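Local coordinates for YcgJ protein (Bacillus subtilis, PDB 1XXL) that is probably an S-adenosylmethionine-dependent methyltransferase, although the substrate that it would methylate is not known, at residues A[17-28]-A[81-92]. Sequence-based numbering, arbitrary orientation.
Sequences AECRAEHRVLDI and LPFPDDSFDIIT
Leu26 CB sits over one face of the Phe88 ring, 3.5 Å from its centroid and almost on the ring normal. The CD2 methyl of Leu26 reaches the CE2 side of the same ring. Leu26 CD1 meets Phe83 CE2 at 3.8 Å. Phe88 CZ in turn points over the centre of one Phe83 ring face, so the three side chains form one apolar cluster. An alanine in place of Phe88 would probably leave Leu26 CB uncovered and one face of Phe83 without its neighbour.

Further along the same face, Ile28 CD1 packs on Ile91 CG2 at 3.6 Å, and both side chains touch helix 103-113. On the opposite face, Thr92 OG1 donates to Asp27 OD1 from above the carboxylate plane, at 3.0 Å. Chi1 of 61° sets this hydroxyl between the backbone N and carbonyl carbon of Thr92, on the side of Asp27.

At the strand start, Asp89 OD1 takes a nearly straight bond from Arg24 N (2.9 Å, 170°) on its anti side. Lys115 forms a salt bridge with the same oxygen. The His23 ring crosses the Asp89 side chain at about a right angle, with His23 CD2 3.3 Å from Asp89 CG and the ring and carboxylate planes 33° apart.

Leu26 N to Ile90 O, Thr92 N to Leu26 O and Ile28 N to Thr92 O form the parallel ladder. Strands 24-28 and 88-94 are neighbours in the Rossmann-like sheet of class I methyltransferases, and strand 24-28 leads directly into Gly29, an S-adenosylmethionine-binding residue.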
loop_
_atom_site.group_PDB
_atom_site.type_symbol
_atom_site.label_atom_id
_atom_site.label_comp_id
_atom_site.label_asym_id
_atom_site.label_seq_id
_atom_site.Cartn_x
_atom_site.Cartn_y
_atom_site.Cartn_z
ATOM N N ALA A 17 -12.029 -10.048 1.180
ATOM C CA ALA A 17 -12.622 -9.770 -0.134
ATOM C C ALA A 17 -13.891 -10.563 -0.431
ATOM O O ALA A 17 -14.662 -10.154 -1.299
ATOM C CB ALA A 17 -11.605 -10.038 -1.221
ATOM N N GLU A 18 -14.068 -11.705 0.238
ATOM C CA GLU A 18 -15.228 -12.578 0.028
ATOM C C GLU A 18 -15.374 -12.925 -1.455
ATOM O O GLU A 18 -16.443 -12.761 -2.034
ATOM C CB GLU A 18 -16.510 -11.903 0.526
ATOM C CG GLU A 18 -16.436 -11.378 1.955
ATOM C CD GLU A 18 -16.947 -12.347 3.011
ATOM O OE1 GLU A 18 -17.258 -13.514 2.685
ATOM O OE2 GLU A 18 -17.057 -11.916 4.178
ATOM N N CYS A 19 -14.273 -13.376 -2.061
ATOM C CA CYS A 19 -14.229 -13.643 -3.493
ATOM C C CYS A 19 -15.318 -14.604 -3.980
ATOM O O CYS A 19 -15.629 -15.593 -3.320
ATOM C CB CYS A 19 -12.877 -14.224 -3.880
ATOM S SG CYS A 19 -11.513 -13.113 -3.572
ATOM N N ARG A 20 -15.883 -14.278 -5.139
ATOM C CA ARG A 20 -16.791 -15.161 -5.865
ATOM C C ARG A 20 -16.232 -15.382 -7.261
ATOM O O ARG A 20 -15.552 -14.505 -7.817
ATOM C CB ARG A 20 -18.192 -14.556 -5.932
ATOM C CG ARG A 20 -18.935 -14.604 -4.599
ATOM C CD ARG A 20 -20.106 -13.633 -4.570
ATOM N NE ARG A 20 -21.420 -14.223 -4.891
ATOM C CZ ARG A 20 -22.207 -14.874 -4.017
ATOM N NH1 ARG A 20 -21.834 -15.079 -2.753
ATOM N NH2 ARG A 20 -23.374 -15.350 -4.420
ATOM N N ALA A 21 -16.561 -16.533 -7.841
ATOM C CA ALA A 21 -16.032 -16.943 -9.138
ATOM C C ALA A 21 -16.292 -15.947 -10.285
ATOM O O ALA A 21 -15.522 -15.876 -11.230
ATOM C CB ALA A 21 -16.580 -18.348 -9.509
ATOM N N GLU A 22 -17.363 -15.171 -10.197
ATOM C CA GLU A 22 -17.692 -14.197 -11.245
ATOM C C GLU A 22 -17.104 -12.781 -11.023
ATOM O O GLU A 22 -17.375 -11.865 -11.794
ATOM C CB GLU A 22 -19.209 -14.111 -11.427
ATOM C CG GLU A 22 -19.984 -13.450 -10.276
ATOM C CD GLU A 22 -20.327 -14.388 -9.128
ATOM O OE1 GLU A 22 -21.089 -13.933 -8.228
ATOM O OE2 GLU A 22 -19.853 -15.557 -9.119
ATOM N N HIS A 23 -16.294 -12.610 -9.986
ATOM C CA HIS A 23 -15.766 -11.296 -9.667
ATOM C C HIS A 23 -14.643 -10.842 -10.596
ATOM O O HIS A 23 -13.817 -11.628 -11.041
ATOM C CB HIS A 23 -15.290 -11.250 -8.215
ATOM C CG HIS A 23 -16.397 -11.076 -7.220
ATOM N ND1 HIS A 23 -16.252 -11.395 -5.888
ATOM C CD2 HIS A 23 -17.662 -10.617 -7.360
ATOM C CE1 HIS A 23 -17.372 -11.113 -5.246
ATOM N NE2 HIS A 23 -18.245 -10.649 -6.119
ATOM N N ARG A 24 -14.635 -9.544 -10.866
ATOM C CA ARG A 24 -13.561 -8.877 -11.590
ATOM C C ARG A 24 -12.802 -7.988 -10.606
ATOM O O ARG A 24 -13.415 -7.195 -9.874
ATOM C CB ARG A 24 -14.143 -8.070 -12.740
ATOM C CG ARG A 24 -14.891 -8.952 -13.734
ATOM C CD ARG A 24 -15.120 -8.248 -15.040
ATOM N NE ARG A 24 -15.963 -9.022 -15.965
ATOM C CZ ARG A 24 -16.522 -8.524 -17.076
ATOM N NH1 ARG A 24 -16.352 -7.241 -17.430
ATOM N NH2 ARG A 24 -17.264 -9.317 -17.855
ATOM N N VAL A 25 -11.481 -8.141 -10.582
ATOM C CA VAL A 25 -10.628 -7.489 -9.591
ATOM C C VAL A 25 -9.600 -6.591 -10.282
ATOM O O VAL A 25 -8.980 -6.970 -11.297
ATOM C CB VAL A 25 -9.860 -8.550 -8.728
ATOM C CG1 VAL A 25 -8.962 -7.912 -7.678
ATOM C CG2 VAL A 25 -10.820 -9.518 -8.084
ATOM N N LEU A 26 -9.393 -5.420 -9.702
ATOM C CA LEU A 26 -8.339 -4.538 -10.122
ATOM C C LEU A 26 -7.333 -4.396 -8.982
ATOM O O LEU A 26 -7.715 -4.113 -7.832
ATOM C CB LEU A 26 -8.916 -3.179 -10.499
ATOM C CG LEU A 26 -7.947 -2.031 -10.737
ATOM C CD1 LEU A 26 -7.068 -2.295 -11.925
ATOM C CD2 LEU A 26 -8.708 -0.718 -10.916
ATOM N N ASP A 27 -6.058 -4.564 -9.321
ATOM C CA ASP A 27 -4.942 -4.320 -8.403
ATOM C C ASP A 27 -4.135 -3.101 -8.848
ATOM O O ASP A 27 -3.525 -3.089 -9.933
ATOM C CB ASP A 27 -4.016 -5.535 -8.324
ATOM C CG ASP A 27 -2.871 -5.343 -7.311
ATOM O OD1 ASP A 27 -3.077 -4.701 -6.232
ATOM O OD2 ASP A 27 -1.759 -5.844 -7.599
ATOM N N ILE A 28 -4.151 -2.080 -8.001
ATOM C CA ILE A 28 -3.463 -0.836 -8.247
ATOM C C ILE A 28 -2.076 -0.850 -7.623
ATOM O O ILE A 28 -1.934 -1.059 -6.418
ATOM C CB ILE A 28 -4.259 0.331 -7.681
ATOM C CG1 ILE A 28 -5.626 0.368 -8.361
ATOM C CG2 ILE A 28 -3.513 1.619 -7.934
ATOM C CD1 ILE A 28 -6.561 1.401 -7.840
ATOM N N LEU A 81 -7.246 6.115 -14.186
ATOM C CA LEU A 81 -7.589 4.763 -14.597
ATOM C C LEU A 81 -8.405 4.819 -15.895
ATOM O O LEU A 81 -9.348 5.600 -16.010
ATOM C CB LEU A 81 -8.399 4.064 -13.514
ATOM C CG LEU A 81 -7.684 3.884 -12.187
ATOM C CD1 LEU A 81 -8.663 3.374 -11.149
ATOM C CD2 LEU A 81 -6.487 2.950 -12.345
ATOM N N PRO A 82 -8.043 3.985 -16.874
ATOM C CA PRO A 82 -8.726 4.012 -18.158
ATOM C C PRO A 82 -10.084 3.289 -18.219
ATOM O O PRO A 82 -10.740 3.326 -19.248
ATOM C CB PRO A 82 -7.704 3.325 -19.073
ATOM C CG PRO A 82 -7.058 2.277 -18.156
ATOM C CD PRO A 82 -6.922 3.014 -16.860
ATOM N N PHE A 83 -10.517 2.677 -17.121
ATOM C CA PHE A 83 -11.601 1.720 -17.137
ATOM C C PHE A 83 -12.911 2.432 -17.030
ATOM O O PHE A 83 -12.950 3.553 -16.557
ATOM C CB PHE A 83 -11.441 0.706 -15.992
ATOM C CG PHE A 83 -10.099 0.032 -16.001
ATOM C CD1 PHE A 83 -9.775 -0.859 -17.014
ATOM C CD2 PHE A 83 -9.156 0.330 -15.049
ATOM C CE1 PHE A 83 -8.535 -1.472 -17.057
ATOM C CE2 PHE A 83 -7.902 -0.274 -15.085
ATOM C CZ PHE A 83 -7.585 -1.170 -16.090
ATOM N N PRO A 84 -14.001 1.785 -17.478
ATOM C CA PRO A 84 -15.329 2.388 -17.360
ATOM C C PRO A 84 -15.785 2.547 -15.899
ATOM O O PRO A 84 -15.300 1.840 -15.019
ATOM C CB PRO A 84 -16.234 1.363 -18.054
ATOM C CG PRO A 84 -15.347 0.484 -18.805
ATOM C CD PRO A 84 -14.064 0.454 -18.100
ATOM N N ASP A 85 -16.746 3.433 -15.667
ATOM C CA ASP A 85 -17.400 3.551 -14.362
ATOM C C ASP A 85 -17.947 2.191 -13.945
ATOM O O ASP A 85 -18.351 1.390 -14.798
ATOM C CB ASP A 85 -18.571 4.535 -14.408
ATOM C CG ASP A 85 -18.170 5.944 -14.814
ATOM O OD1 ASP A 85 -16.987 6.228 -15.066
ATOM O OD2 ASP A 85 -19.073 6.798 -14.917
ATOM N N ASP A 86 -17.996 1.934 -12.640
ATOM C CA ASP A 86 -18.678 0.746 -12.106
ATOM C C ASP A 86 -18.282 -0.567 -12.798
ATOM O O ASP A 86 -19.145 -1.329 -13.247
ATOM C CB ASP A 86 -20.204 0.936 -12.189
ATOM C CG ASP A 86 -20.671 2.242 -11.535
ATOM O OD1 ASP A 86 -20.674 2.328 -10.296
ATOM O OD2 ASP A 86 -21.007 3.197 -12.270
ATOM N N SER A 87 -16.988 -0.843 -12.893
ATOM C CA SER A 87 -16.560 -2.034 -13.632
ATOM C C SER A 87 -15.882 -3.136 -12.799
ATOM O O SER A 87 -15.718 -4.252 -13.277
ATOM C CB SER A 87 -15.715 -1.629 -14.864
ATOM O OG SER A 87 -14.468 -1.072 -14.513
ATOM N N PHE A 88 -15.508 -2.851 -11.557
ATOM C CA PHE A 88 -14.853 -3.860 -10.722
ATOM C C PHE A 88 -15.629 -4.158 -9.433
ATOM O O PHE A 88 -16.222 -3.275 -8.821
ATOM C CB PHE A 88 -13.416 -3.442 -10.386
ATOM C CG PHE A 88 -12.517 -3.344 -11.586
ATOM C CD1 PHE A 88 -11.901 -4.479 -12.100
ATOM C CD2 PHE A 88 -12.299 -2.126 -12.202
ATOM C CE1 PHE A 88 -11.073 -4.394 -13.189
ATOM C CE2 PHE A 88 -11.478 -2.038 -13.315
ATOM C CZ PHE A 88 -10.866 -3.184 -13.802
ATOM N N ASP A 89 -15.594 -5.420 -9.044
ATOM C CA ASP A 89 -16.225 -5.891 -7.829
ATOM C C ASP A 89 -15.316 -5.628 -6.644
ATOM O O ASP A 89 -15.769 -5.329 -5.551
ATOM C CB ASP A 89 -16.506 -7.406 -7.939
ATOM C CG ASP A 89 -17.494 -7.724 -9.033
ATOM O OD1 ASP A 89 -17.081 -8.160 -10.142
ATOM O OD2 ASP A 89 -18.683 -7.480 -8.787
ATOM N N ILE A 90 -14.028 -5.792 -6.877
ATOM C CA ILE A 90 -13.020 -5.631 -5.847
ATOM C C ILE A 90 -11.851 -4.855 -6.447
ATOM O O ILE A 90 -11.446 -5.102 -7.596
ATOM C CB ILE A 90 -12.493 -6.991 -5.366
ATOM C CG1 ILE A 90 -13.642 -7.866 -4.826
ATOM C CG2 ILE A 90 -11.398 -6.792 -4.323
ATOM C CD1 ILE A 90 -13.291 -9.341 -4.678
ATOM N N ILE A 91 -11.327 -3.915 -5.665
ATOM C CA ILE A 91 -10.124 -3.174 -6.017
ATOM C C ILE A 91 -9.186 -3.255 -4.840
ATOM O O ILE A 91 -9.594 -2.997 -3.727
ATOM C CB ILE A 91 -10.407 -1.683 -6.360
ATOM C CG1 ILE A 91 -11.399 -1.578 -7.521
ATOM C CG2 ILE A 91 -9.075 -0.951 -6.661
ATOM C CD1 ILE A 91 -11.895 -0.187 -7.790
ATOM N N THR A 92 -7.938 -3.630 -5.103
ATOM C CA THR A 92 -6.931 -3.831 -4.082
ATOM C C THR A 92 -5.779 -2.878 -4.315
ATOM O O THR A 92 -5.460 -2.511 -5.448
ATOM C CB THR A 92 -6.365 -5.302 -4.054
ATOM O OG1 THR A 92 -5.748 -5.622 -5.312
ATOM C CG2 THR A 92 -7.475 -6.321 -3.794
#